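Local atomic coordinates of YesW protein (PDB entry 2Z8S), a protein that degrades type I rhamnogalacturonan, a pectin of plant cell walls, by endo-type eliminative cleavage that depends on calcium or manganese and releases oligosaccharides. Residues Ile166-Asn171 / Asp200-Gly205; Ala290-Val295 / Leu310-Ser315; Asp420-Tyr425 / Trp475-Gly480. All blocks are in the same frame, centred on the assembly; numbering follows the deposited sequence.

Interaction 1 of 3, residues Ile166-Asn171 / Asp200-Gly205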
ATOM      1  N   ILE A 166     -18.061   1.335   8.421  1.00 13.65           N
ATOM      2  CA  ILE A 166     -18.566   0.021   8.065  1.00 13.46           C
ATOM      3  C   ILE A 166     -18.196  -0.932   9.182  1.00 13.41           C
ATOM      4  O   ILE A 166     -17.027  -1.055   9.517  1.00 13.27           O
ATOM      5  CB  ILE A 166     -17.994  -0.476   6.744  1.00 13.44           C
ATOM      6  CG1 ILE A 166     -18.596   0.317   5.590  1.00 12.93           C
ATOM      7  CG2 ILE A 166     -18.295  -1.971   6.562  1.00 14.05           C
ATOM      8  CD1 ILE A 166     -17.790   0.213   4.338  1.00 12.58           C
ATOM      9  N   ASN A 167     -19.196  -1.562   9.788  1.00 13.58           N
ATOM     10  CA  ASN A 167     -18.959  -2.604  10.776  1.00 13.85           C
ATOM     11  C   ASN A 167     -19.076  -3.957  10.102  1.00 14.11           C
ATOM     12  O   ASN A 167     -20.169  -4.371   9.728  1.00 14.70           O
ATOM     13  CB  ASN A 167     -19.952  -2.504  11.933  1.00 13.67           C
ATOM     14  CG  ASN A 167     -19.680  -3.520  13.032  1.00 13.75           C
ATOM     15  OD1 ASN A 167     -19.080  -4.573  12.803  1.00 14.04           O
ATOM     16  ND2 ASN A 167     -20.129  -3.207  14.238  1.00 13.28           N
ATOM     17  N   LEU A 168     -17.955  -4.646   9.940  1.00 14.24           N
ATOM     18  CA  LEU A 168     -17.962  -5.939   9.260  1.00 14.51           C
ATOM     19  C   LEU A 168     -18.700  -7.005  10.034  1.00 14.58           C
ATOM     20  O   LEU A 168     -19.165  -7.975   9.457  1.00 14.69           O
ATOM     21  CB  LEU A 168     -16.550  -6.388   8.897  1.00 14.50           C
ATOM     22  CG  LEU A 168     -16.119  -5.656   7.632  1.00 13.99           C
ATOM     23  CD1 LEU A 168     -15.081  -4.610   7.961  1.00 14.31           C
ATOM     24  CD2 LEU A 168     -15.588  -6.640   6.635  1.00 13.92           C
ATOM     25  N   GLY A 169     -18.808  -6.806  11.345  1.00 15.25           N
ATOM     26  CA  GLY A 169     -19.655  -7.635  12.203  1.00 15.49           C
ATOM     27  C   GLY A 169     -19.046  -8.943  12.657  1.00 15.50           C
ATOM     28  O   GLY A 169     -17.871  -9.224  12.408  1.00 15.44           O
ATOM     29  N   LYS A 170     -19.876  -9.750  13.307  1.00 15.69           N
ATOM     30  CA  LYS A 170     -19.445 -10.980  13.966  1.00 15.96           C
ATOM     31  C   LYS A 170     -18.832 -12.020  13.051  1.00 15.57           C
ATOM     32  O   LYS A 170     -18.047 -12.841  13.506  1.00 15.69           O
ATOM     33  CB  LYS A 170     -20.609 -11.614  14.725  1.00 16.10           C
ATOM     34  CG  LYS A 170     -21.859 -11.888  13.875  1.00 16.97           C
ATOM     35  CD  LYS A 170     -22.902 -12.666  14.662  1.00 17.57           C
ATOM     36  CE  LYS A 170     -23.289 -11.986  15.982  1.00 20.19           C
ATOM     37  NZ  LYS A 170     -24.101 -10.769  15.742  1.00 22.02           N
ATOM     38  N   ASN A 171     -19.181 -11.996  11.771  1.00 15.48           N
ATOM     39  CA  ASN A 171     -18.792 -13.087  10.876  1.00 15.41           C
ATOM     40  C   ASN A 171     -17.525 -12.872  10.055  1.00 15.36           C
ATOM     41  O   ASN A 171     -17.122 -13.716   9.253  1.00 15.34           O
ATOM     42  CB  ASN A 171     -19.973 -13.506  10.018  1.00 15.48           C
ATOM     43  CG  ASN A 171     -21.110 -14.034  10.849  1.00 15.85           C
ATOM     44  OD1 ASN A 171     -22.247 -13.618  10.681  1.00 17.61           O
ATOM     45  ND2 ASN A 171     -20.806 -14.934  11.775  1.00 14.71           N
ATOM     46  N   ASP A 200     -22.559 -12.007   6.507  1.00 16.28           N
ATOM     47  CA  ASP A 200     -23.835 -11.674   7.115  1.00 16.78           C
ATOM     48  C   ASP A 200     -23.537 -10.790   8.304  1.00 16.66           C
ATOM     49  O   ASP A 200     -22.525 -10.964   8.972  1.00 16.82           O
ATOM     50  CB  ASP A 200     -24.567 -12.923   7.578  1.00 16.99           C
ATOM     51  CG  ASP A 200     -25.064 -13.762   6.425  1.00 18.26           C
ATOM     52  OD1 ASP A 200     -25.464 -13.176   5.394  1.00 19.39           O
ATOM     53  OD2 ASP A 200     -25.063 -15.007   6.555  1.00 19.40           O
ATOM     54  N   GLY A 201     -24.401  -9.820   8.549  1.00 16.68           N
ATOM     55  CA  GLY A 201     -24.236  -8.963   9.700  1.00 16.76           C
ATOM     56  C   GLY A 201     -23.328  -7.790   9.433  1.00 16.88           C
ATOM     57  O   GLY A 201     -23.228  -6.902  10.269  1.00 17.10           O
ATOM     58  N   THR A 202     -22.655  -7.775   8.284  1.00 16.93           N
ATOM     59  CA  THR A 202     -21.911  -6.586   7.903  1.00 17.15           C
ATOM     60  C   THR A 202     -22.892  -5.412   7.835  1.00 17.54           C
ATOM     61  O   THR A 202     -23.881  -5.466   7.106  1.00 17.62           O
ATOM     62  CB  THR A 202     -21.168  -6.733   6.559  1.00 16.94           C
ATOM     63  OG1 THR A 202     -20.340  -7.898   6.589  1.00 16.11           O
ATOM     64  CG2 THR A 202     -20.285  -5.514   6.310  1.00 16.49           C
ATOM     65  N   LYS A 203     -22.625  -4.380   8.632  1.00 17.76           N
ATOM     66  CA  LYS A 203     -23.419  -3.155   8.639  1.00 17.93           C
ATOM     67  C   LYS A 203     -22.665  -2.095   7.854  1.00 17.61           C
ATOM     68  O   LYS A 203     -21.539  -1.747   8.220  1.00 18.12           O
ATOM     69  CB  LYS A 203     -23.656  -2.678  10.067  1.00 17.90           C
ATOM     70  CG  LYS A 203     -24.820  -1.745  10.193  1.00 19.51           C
ATOM     71  CD  LYS A 203     -24.830  -1.044  11.536  1.00 22.30           C
ATOM     72  CE  LYS A 203     -25.566  -1.864  12.578  1.00 23.98           C
ATOM     73  NZ  LYS A 203     -25.397  -1.276  13.936  1.00 24.93           N
ATOM     74  N   ASP A 204     -23.273  -1.600   6.774  1.00 16.96           N
ATOM     75  CA  ASP A 204     -22.626  -0.617   5.899  1.00 16.32           C
ATOM     76  C   ASP A 204     -22.737   0.780   6.486  1.00 15.91           C
ATOM     77  O   ASP A 204     -23.282   0.954   7.565  1.00 15.53           O
ATOM     78  CB  ASP A 204     -23.148  -0.707   4.441  1.00 16.30           C
ATOM     79  CG  ASP A 204     -24.471   0.026   4.211  1.00 16.27           C
ATOM     80  OD1 ASP A 204     -25.070   0.557   5.165  1.00 17.08           O
ATOM     81  OD2 ASP A 204     -24.922   0.070   3.048  1.00 16.25           O
ATOM     82  N   GLY A 205     -22.221   1.769   5.768  1.00 15.94           N
ATOM     83  CA  GLY A 205     -22.138   3.130   6.274  1.00 16.22           C
ATOM     84  C   GLY A 205     -23.465   3.742   6.662  1.00 16.71           C
ATOM     85  O   GLY A 205     -23.516   4.654   7.467  1.00 16.78           O
TER
HETATM   86  O   HOH W   1     -20.287 -10.241  10.138  1.00  6.77           O
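Asn167 and Lys203 face each other as an antiparallel hydrogen-bonded pair: Asn167 N gives to Lys203 O at 2.8 Å, and Lys203 N returns a bond to Asn167 O at 2.7 Å. It is a single bridge; the backbones stay close as far as Leu168 and Thr202 and have parted by Asn171 and Asp200. A water takes over where they part. It donates to Leu168 O and to Asp200 O and accepts from Asn171 N, each at 2.6 Å, so three bonds join the two backbones through one molecule. The amide of Asn167 reaches forward along its own chain, where OD1 receives a weak bond from Gly169 N. Thr202 turns its methyl CG2 to within 3.8 Å of Leu168 CA, while its hydroxyl bonds to the carbonyl of Ala199. That methyl also meets Ile166 CG2, with the two side chains crossing at a slant. Ile166 CG1 reaches on to Gly205 N at 3.9 Å, and Phe234 of strand 230-235 packs beside it. The outermost strand of one sheet, 162-167, is thus tied to the short strand 202-203, which follows strand 193-198 of the next sheet. Lys170 and Gly201 bind carbohydrate here, and Asp150 and Arg218, which also do, lie beside Asn167 and Asn171.

Interaction 2 of 3, residues Ala290-Val295 / Leu310-Ser315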
ATOM      1  N   ALA A 290      -0.661 -23.813   0.433  1.00 19.09           N
ATOM      2  CA  ALA A 290      -0.808 -24.948  -0.440  1.00 19.51           C
ATOM      3  C   ALA A 290      -1.749 -24.534  -1.563  1.00 19.88           C
ATOM      4  O   ALA A 290      -1.333 -23.815  -2.481  1.00 20.43           O
ATOM      5  CB  ALA A 290      -1.329 -26.151   0.332  1.00 19.81           C
ATOM      6  N   LYS A 291      -3.007 -24.955  -1.490  1.00 19.77           N
ATOM      7  CA  LYS A 291      -3.996 -24.485  -2.443  1.00 19.83           C
ATOM      8  C   LYS A 291      -3.984 -22.961  -2.501  1.00 19.92           C
ATOM      9  O   LYS A 291      -4.004 -22.281  -1.469  1.00 19.84           O
ATOM     10  CB  LYS A 291      -5.393 -24.976  -2.087  1.00 19.69           C
ATOM     11  CG  LYS A 291      -6.345 -24.848  -3.247  1.00 19.72           C
ATOM     12  CD  LYS A 291      -7.763 -25.002  -2.795  1.00 20.09           C
ATOM     13  CE  LYS A 291      -8.703 -24.867  -3.955  1.00 20.21           C
ATOM     14  NZ  LYS A 291     -10.088 -24.880  -3.445  1.00 21.28           N
ATOM     15  N   THR A 292      -3.955 -22.445  -3.721  1.00 19.92           N
ATOM     16  CA  THR A 292      -3.823 -21.022  -3.960  1.00 19.97           C
ATOM     17  C   THR A 292      -4.781 -20.580  -5.058  1.00 20.12           C
ATOM     18  O   THR A 292      -4.782 -21.124  -6.167  1.00 19.90           O
ATOM     19  CB  THR A 292      -2.391 -20.680  -4.387  1.00 19.96           C
ATOM     20  OG1 THR A 292      -1.488 -20.955  -3.310  1.00 19.90           O
ATOM     21  CG2 THR A 292      -2.292 -19.230  -4.773  1.00 19.91           C
ATOM     22  N   MET A 293      -5.592 -19.581  -4.751  1.00 20.30           N
ATOM     23  CA  MET A 293      -6.534 -19.075  -5.727  1.00 20.51           C
ATOM     24  C   MET A 293      -6.472 -17.564  -5.888  1.00 20.96           C
ATOM     25  O   MET A 293      -6.410 -16.824  -4.912  1.00 20.87           O
ATOM     26  CB  MET A 293      -7.944 -19.530  -5.383  1.00 20.52           C
ATOM     27  CG  MET A 293      -8.149 -21.023  -5.526  1.00 20.01           C
ATOM     28  SD  MET A 293      -9.824 -21.501  -5.139  1.00 20.03           S
ATOM     29  CE  MET A 293     -10.701 -21.062  -6.643  1.00 20.18           C
ATOM     30  N   LEU A 294      -6.462 -17.122  -7.136  1.00 21.35           N
ATOM     31  CA  LEU A 294      -6.527 -15.707  -7.438  1.00 22.02           C
ATOM     32  C   LEU A 294      -7.701 -15.520  -8.354  1.00 22.48           C
ATOM     33  O   LEU A 294      -7.732 -16.099  -9.430  1.00 22.91           O
ATOM     34  CB  LEU A 294      -5.268 -15.220  -8.165  1.00 21.83           C
ATOM     35  CG  LEU A 294      -3.921 -15.108  -7.461  1.00 21.21           C
ATOM     36  CD1 LEU A 294      -3.168 -16.388  -7.616  1.00 21.04           C
ATOM     37  CD2 LEU A 294      -3.128 -13.972  -8.051  1.00 20.40           C
ATOM     38  N   VAL A 295      -8.667 -14.722  -7.929  1.00 22.84           N
ATOM     39  CA  VAL A 295      -9.731 -14.325  -8.819  1.00 23.44           C
ATOM     40  C   VAL A 295      -9.735 -12.812  -9.025  1.00 23.65           C
ATOM     41  O   VAL A 295      -9.533 -12.037  -8.090  1.00 23.43           O
ATOM     42  CB  VAL A 295     -11.098 -14.868  -8.365  1.00 23.55           C
ATOM     43  CG1 VAL A 295     -11.361 -14.483  -6.958  1.00 24.62           C
ATOM     44  CG2 VAL A 295     -12.225 -14.361  -9.257  1.00 23.86           C
ATOM     45  N   LEU A 310      -7.522 -18.150 -11.178  1.00 27.12           N
ATOM     46  CA  LEU A 310      -6.428 -19.093 -11.213  1.00 27.26           C
ATOM     47  C   LEU A 310      -6.571 -19.951  -9.969  1.00 27.85           C
ATOM     48  O   LEU A 310      -6.853 -19.452  -8.876  1.00 27.85           O
ATOM     49  CB  LEU A 310      -5.066 -18.404 -11.262  1.00 27.04           C
ATOM     50  CG  LEU A 310      -3.836 -19.288 -11.027  1.00 26.68           C
ATOM     51  CD1 LEU A 310      -3.832 -20.504 -11.922  1.00 26.68           C
ATOM     52  CD2 LEU A 310      -2.554 -18.505 -11.219  1.00 26.89           C
ATOM     53  N   ASP A 311      -6.399 -21.249 -10.164  1.00 28.39           N
ATOM     54  CA  ASP A 311      -6.612 -22.234  -9.139  1.00 28.86           C
ATOM     55  C   ASP A 311      -5.428 -23.176  -9.215  1.00 29.51           C
ATOM     56  O   ASP A 311      -5.204 -23.796 -10.252  1.00 29.83           O
ATOM     57  CB  ASP A 311      -7.910 -22.976  -9.437  1.00 28.65           C
ATOM     58  CG  ASP A 311      -8.407 -23.781  -8.265  1.00 28.62           C
ATOM     59  OD1 ASP A 311      -7.577 -24.349  -7.519  1.00 28.84           O
ATOM     60  OD2 ASP A 311      -9.640 -23.848  -8.095  1.00 27.48           O
ATOM     61  N   SER A 312      -4.653 -23.258  -8.136  1.00 30.16           N
ATOM     62  CA  SER A 312      -3.459 -24.099  -8.097  1.00 30.81           C
ATOM     63  C   SER A 312      -3.833 -25.572  -8.190  1.00 31.54           C
ATOM     64  O   SER A 312      -3.125 -26.366  -8.812  1.00 31.66           O
ATOM     65  CB  SER A 312      -2.680 -23.850  -6.809  1.00 30.75           C
ATOM     66  OG  SER A 312      -3.443 -24.230  -5.677  1.00 30.87           O
ATOM     67  N   SER A 313      -4.965 -25.912  -7.581  1.00 32.35           N
ATOM     68  CA  SER A 313      -5.450 -27.280  -7.507  1.00 33.27           C
ATOM     69  C   SER A 313      -6.033 -27.782  -8.824  1.00 33.98           C
ATOM     70  O   SER A 313      -6.295 -28.976  -8.954  1.00 34.25           O
ATOM     71  CB  SER A 313      -6.486 -27.424  -6.385  1.00 33.34           C
ATOM     72  OG  SER A 313      -7.737 -26.860  -6.756  1.00 33.12           O
ATOM     73  N   LYS A 314      -6.255 -26.884  -9.786  1.00 34.77           N
ATOM     74  CA  LYS A 314      -6.673 -27.300 -11.126  1.00 35.50           C
ATOM     75  C   LYS A 314      -5.459 -27.819 -11.875  1.00 35.92           C
ATOM     76  O   LYS A 314      -4.386 -27.211 -11.820  1.00 35.97           O
ATOM     77  CB  LYS A 314      -7.339 -26.161 -11.904  1.00 35.65           C
ATOM     78  CG  LYS A 314      -8.769 -25.842 -11.455  1.00 36.53           C
ATOM     79  CD  LYS A 314      -9.704 -27.062 -11.552  1.00 37.90           C
ATOM     80  CE  LYS A 314     -11.001 -26.878 -10.744  1.00 37.57           C
ATOM     81  NZ  LYS A 314     -12.017 -25.970 -11.371  1.00 37.60           N
ATOM     82  N   SER A 315      -5.633 -28.954 -12.558  1.00 36.35           N
ATOM     83  CA  SER A 315      -4.535 -29.636 -13.252  1.00 36.57           C
ATOM     84  C   SER A 315      -3.747 -28.680 -14.147  1.00 36.43           C
ATOM     85  O   SER A 315      -4.330 -27.838 -14.837  1.00 36.52           O
ATOM     86  CB  SER A 315      -5.075 -30.788 -14.092  1.00 36.68           C
ATOM     87  OG  SER A 315      -5.816 -30.269 -15.182  1.00 37.36           O
TER
HETATM   88  O   HOH W   2     -11.085 -24.476  -5.899  1.00 29.51           O
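Met293 and Asp311 lie side by side and point the same way, flank against flank, as a non-hydrogen-bonded pair on one face of the sheet. Met293 CG touches the carboxylate carbon of Asp311 at 3.9 Å, and the bend at the thioether (chi3 79°) brings CE close to OD2. Lys291 approaches the same carboxylate obliquely, its chain fully extended. NZ stops 4.8 Å from Asp311 OD2, and a water spans the gap, accepting from NZ and donating to OD2. The ammonium group also makes a cation-pi contact with Trp257. Ser313 OG, itself against Lys291 CE, bonds to Asp311 OD1 at 2.6 Å from above the carboxylate plane, within the type I turn Asp311-Lys314.

Ser312 turns toward the other chain. Its OG stands between its own backbone N and carbonyl carbon (chi1 64°), where it accepts from Thr292 N at 2.7 Å; Ser312 N in turn gives to Thr292 O. Further along, Leu294 and Leu310 exchange two backbone bonds, and their side chains occupy the opposite face from Met293. Leu294 CD1 meets Leu310 CD2 at 4.2 Å, and both leucines press on Met346 and Val348 of the neighbouring sheet. This is the open end of the antiparallel hairpin 293-300/303-311, the outer pair of strands in a four-stranded propeller blade.

Interaction 3 of 3, residues Asp420-Tyr425 / Trp475-Gly480. With CA (calcium ion), chain M.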
ATOM      1  N   ASP A 420      17.450   1.408  -3.097  1.00 14.35           N
ATOM      2  CA  ASP A 420      18.679   2.081  -3.417  1.00 14.51           C
ATOM      3  C   ASP A 420      19.095   2.793  -2.145  1.00 14.54           C
ATOM      4  O   ASP A 420      18.547   3.828  -1.784  1.00 14.85           O
ATOM      5  CB  ASP A 420      18.455   3.063  -4.549  1.00 14.73           C
ATOM      6  CG  ASP A 420      19.745   3.481  -5.231  1.00 16.13           C
ATOM      7  OD1 ASP A 420      20.841   3.090  -4.770  1.00 16.13           O
ATOM      8  OD2 ASP A 420      19.660   4.203  -6.250  1.00 18.01           O
ATOM      9  N   ILE A 421      20.033   2.190  -1.430  1.00 14.56           N
ATOM     10  CA  ILE A 421      20.530   2.767  -0.196  1.00 14.42           C
ATOM     11  C   ILE A 421      22.016   3.030  -0.335  1.00 14.66           C
ATOM     12  O   ILE A 421      22.611   3.700   0.518  1.00 14.73           O
ATOM     13  CB  ILE A 421      20.255   1.843   0.993  1.00 14.34           C
ATOM     14  CG1 ILE A 421      21.017   0.516   0.847  1.00 14.05           C
ATOM     15  CG2 ILE A 421      18.752   1.575   1.103  1.00 14.62           C
ATOM     16  CD1 ILE A 421      21.025  -0.327   2.116  1.00 12.95           C
ATOM     17  N   ASP A 422      22.592   2.487  -1.414  1.00 14.85           N
ATOM     18  CA  ASP A 422      24.019   2.566  -1.709  1.00 15.26           C
ATOM     19  C   ASP A 422      24.240   2.911  -3.184  1.00 15.31           C
ATOM     20  O   ASP A 422      24.012   2.070  -4.061  1.00 15.13           O
ATOM     21  CB  ASP A 422      24.712   1.243  -1.360  1.00 15.29           C
ATOM     22  CG  ASP A 422      26.251   1.356  -1.324  1.00 16.92           C
ATOM     23  OD1 ASP A 422      26.850   1.943  -2.260  1.00 17.18           O
ATOM     24  OD2 ASP A 422      26.869   0.845  -0.349  1.00 17.92           O
ATOM     25  N   PRO A 423      24.710   4.145  -3.458  1.00 15.44           N
ATOM     26  CA  PRO A 423      24.929   4.662  -4.816  1.00 15.66           C
ATOM     27  C   PRO A 423      26.221   4.137  -5.443  1.00 16.00           C
ATOM     28  O   PRO A 423      26.474   4.383  -6.627  1.00 15.67           O
ATOM     29  CB  PRO A 423      25.041   6.172  -4.596  1.00 15.44           C
ATOM     30  CG  PRO A 423      25.677   6.284  -3.258  1.00 15.48           C
ATOM     31  CD  PRO A 423      25.095   5.138  -2.436  1.00 15.42           C
ATOM     32  N   ARG A 424      27.025   3.434  -4.643  1.00 16.55           N
ATOM     33  CA  ARG A 424      28.272   2.812  -5.096  1.00 17.12           C
ATOM     34  C   ARG A 424      28.004   1.641  -6.023  1.00 17.07           C
ATOM     35  O   ARG A 424      28.917   1.140  -6.681  1.00 17.23           O
ATOM     36  CB  ARG A 424      29.113   2.346  -3.897  1.00 17.10           C
ATOM     37  CG  ARG A 424      30.208   3.327  -3.460  1.00 18.43           C
ATOM     38  CD  ARG A 424      30.265   3.492  -1.941  1.00 20.07           C
ATOM     39  NE  ARG A 424      29.601   2.380  -1.255  1.00 20.73           N
ATOM     40  CZ  ARG A 424      30.230   1.380  -0.646  1.00 19.74           C
ATOM     41  NH1 ARG A 424      31.555   1.347  -0.603  1.00 20.63           N
ATOM     42  NH2 ARG A 424      29.525   0.413  -0.076  1.00 19.04           N
ATOM     43  N   TYR A 425      26.745   1.214  -6.055  1.00 17.24           N
ATOM     44  CA  TYR A 425      26.314   0.082  -6.843  1.00 17.50           C
ATOM     45  C   TYR A 425      25.050   0.470  -7.585  1.00 17.91           C
ATOM     46  O   TYR A 425      24.027   0.761  -6.947  1.00 18.27           O
ATOM     47  CB  TYR A 425      25.994  -1.101  -5.931  1.00 17.38           C
ATOM     48  CG  TYR A 425      27.182  -1.677  -5.231  1.00 17.40           C
ATOM     49  CD1 TYR A 425      27.868  -2.762  -5.770  1.00 17.03           C
ATOM     50  CD2 TYR A 425      27.629  -1.145  -4.018  1.00 18.12           C
ATOM     51  CE1 TYR A 425      28.971  -3.307  -5.122  1.00 17.64           C
ATOM     52  CE2 TYR A 425      28.738  -1.680  -3.361  1.00 17.97           C
ATOM     53  CZ  TYR A 425      29.403  -2.763  -3.918  1.00 18.01           C
ATOM     54  OH  TYR A 425      30.503  -3.300  -3.272  1.00 18.42           O
ATOM     55  N   TRP A 475      20.229   4.902   5.663  1.00 22.99           N
ATOM     56  CA  TRP A 475      21.396   4.043   5.625  1.00 23.93           C
ATOM     57  C   TRP A 475      22.644   4.835   5.266  1.00 24.75           C
ATOM     58  O   TRP A 475      22.714   5.458   4.203  1.00 24.43           O
ATOM     59  CB  TRP A 475      21.175   2.915   4.627  1.00 23.85           C
ATOM     60  CG  TRP A 475      22.327   2.020   4.441  1.00 23.47           C
ATOM     61  CD1 TRP A 475      23.066   1.871   3.312  1.00 23.65           C
ATOM     62  CD2 TRP A 475      22.876   1.119   5.406  1.00 23.78           C
ATOM     63  NE1 TRP A 475      24.046   0.922   3.502  1.00 23.31           N
ATOM     64  CE2 TRP A 475      23.956   0.448   4.783  1.00 23.68           C
ATOM     65  CE3 TRP A 475      22.561   0.810   6.735  1.00 23.75           C
ATOM     66  CZ2 TRP A 475      24.724  -0.516   5.443  1.00 23.50           C
ATOM     67  CZ3 TRP A 475      23.328  -0.144   7.393  1.00 23.92           C
ATOM     68  CH2 TRP A 475      24.394  -0.803   6.741  1.00 23.75           C
ATOM     69  N   ASP A 476      23.614   4.807   6.178  1.00 25.87           N
ATOM     70  CA  ASP A 476      24.945   5.350   5.938  1.00 27.00           C
ATOM     71  C   ASP A 476      25.776   4.308   5.189  1.00 27.45           C
ATOM     72  O   ASP A 476      26.481   3.513   5.803  1.00 27.61           O
ATOM     73  CB  ASP A 476      25.605   5.710   7.272  1.00 27.10           C
ATOM     74  CG  ASP A 476      26.749   6.695   7.121  1.00 27.79           C
ATOM     75  OD1 ASP A 476      27.492   6.636   6.108  1.00 27.90           O
ATOM     76  OD2 ASP A 476      26.904   7.529   8.039  1.00 28.84           O
ATOM     77  N   TYR A 477      25.677   4.319   3.861  1.00 28.27           N
ATOM     78  CA  TYR A 477      26.297   3.303   3.005  1.00 29.14           C
ATOM     79  C   TYR A 477      27.828   3.261   3.107  1.00 29.71           C
ATOM     80  O   TYR A 477      28.428   2.196   2.985  1.00 29.62           O
ATOM     81  CB  TYR A 477      25.834   3.464   1.549  1.00 29.22           C
ATOM     82  CG  TYR A 477      26.362   4.707   0.876  1.00 29.83           C
ATOM     83  CD1 TYR A 477      27.528   4.666   0.117  1.00 30.52           C
ATOM     84  CD2 TYR A 477      25.712   5.932   1.014  1.00 30.44           C
ATOM     85  CE1 TYR A 477      28.037   5.810  -0.484  1.00 30.18           C
ATOM     86  CE2 TYR A 477      26.209   7.080   0.410  1.00 30.39           C
ATOM     87  CZ  TYR A 477      27.374   7.006  -0.335  1.00 30.08           C
ATOM     88  OH  TYR A 477      27.877   8.131  -0.940  1.00 30.90           O
ATOM     89  N   GLN A 478      28.445   4.422   3.333  1.00 30.43           N
ATOM     90  CA  GLN A 478      29.890   4.503   3.542  1.00 31.53           C
ATOM     91  C   GLN A 478      30.326   3.878   4.857  1.00 31.45           C
ATOM     92  O   GLN A 478      31.338   3.189   4.905  1.00 31.76           O
ATOM     93  CB  GLN A 478      30.369   5.952   3.517  1.00 31.92           C
ATOM     94  CG  GLN A 478      30.506   6.535   2.128  1.00 34.52           C
ATOM     95  CD  GLN A 478      30.610   8.047   2.159  1.00 37.63           C
ATOM     96  OE1 GLN A 478      29.838   8.726   2.851  1.00 38.53           O
ATOM     97  NE2 GLN A 478      31.568   8.588   1.410  1.00 38.34           N
ATOM     98  N   ASN A 479      29.578   4.131   5.928  1.00 31.43           N
ATOM     99  CA  ASN A 479      29.954   3.612   7.240  1.00 31.26           C
ATOM    100  C   ASN A 479      29.318   2.273   7.587  1.00 30.86           C
ATOM    101  O   ASN A 479      29.713   1.645   8.559  1.00 31.12           O
ATOM    102  CB  ASN A 479      29.694   4.642   8.342  1.00 31.41           C
ATOM    103  CG  ASN A 479      30.571   5.872   8.209  1.00 32.06           C
ATOM    104  OD1 ASN A 479      31.706   5.798   7.740  1.00 33.45           O
ATOM    105  ND2 ASN A 479      30.049   7.012   8.625  1.00 33.03           N
ATOM    106  N   GLY A 480      28.355   1.831   6.784  1.00 30.43           N
ATOM    107  CA  GLY A 480      27.647   0.576   7.037  1.00 29.78           C
ATOM    108  C   GLY A 480      26.756   0.553   8.276  1.00 29.32           C
ATOM    109  O   GLY A 480      26.600  -0.492   8.912  1.00 28.88           O
TER
HETATM  110 CA    CA M 648      22.324   1.561  -5.461  1.00 28.88          CA
HETATM  111  O   HOH W   3      25.785   0.147   1.825  1.00 16.28           O
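Pro423 and Tyr477 join a calcium-binding loop of the beta-propeller to the end of strand 471-476, and their packing is the tight half of the contact. Pro423 CD sits 3.3 Å from the centre of the Tyr477 ring, only 1° off its normal, so the CH-pi contact falls over the middle of the ring. Ile421 makes a second one: with CG1 set between its own N and carbonyl carbon (chi1 64°), it lays CD1 over the five-membered ring of Trp475, 3.5 Å from its centroid and offset toward the rim. The proline lies in the type I turn Asp422-Tyr425, whose backbone binds calcium. Asp420 OD1 binds the ion at 2.2 Å, together with the carbonyls of Asp422 and Tyr425; Gly427 and Glu429 complete the site.

Toward the solvent the contact is looser and polar. Exposed Arg424 runs along the edge of the Tyr477 ring, with CD near its plane. Its NH2 forms a salt bridge to Asp422 OD2 at 2.7 Å, lying in the guanidinium plane and using the syn lone pair. No direct hydrogen bond crosses between the segments. Deeper in, a water links two buried residues, donating to Asp422 OD2 and accepting from Trp475 NE1, 2.5 Å from each.

In the fold
All three contacts lie in the propeller domain, 24 to 25 Å from the centre of the chain, and none touches another: interactions 1 and 2 come within about 16 Å at their nearest atoms, whereas interactions 1 and 3 lie on opposite sides of the chain's centre. Interaction 1 is the most buried and works mainly through backbone and water, linking two sheets at a carbohydrate site. Interaction 2, partly buried, stays within one hairpin and has a mixed face, where a methionine lies beside a carboxylate, and an apolar one of leucines. Interaction 3, also partly buried, rests on aromatic faces in place of strand pairing, with calcium bound by one partner, consistent with a structural role. A bridging water serves each.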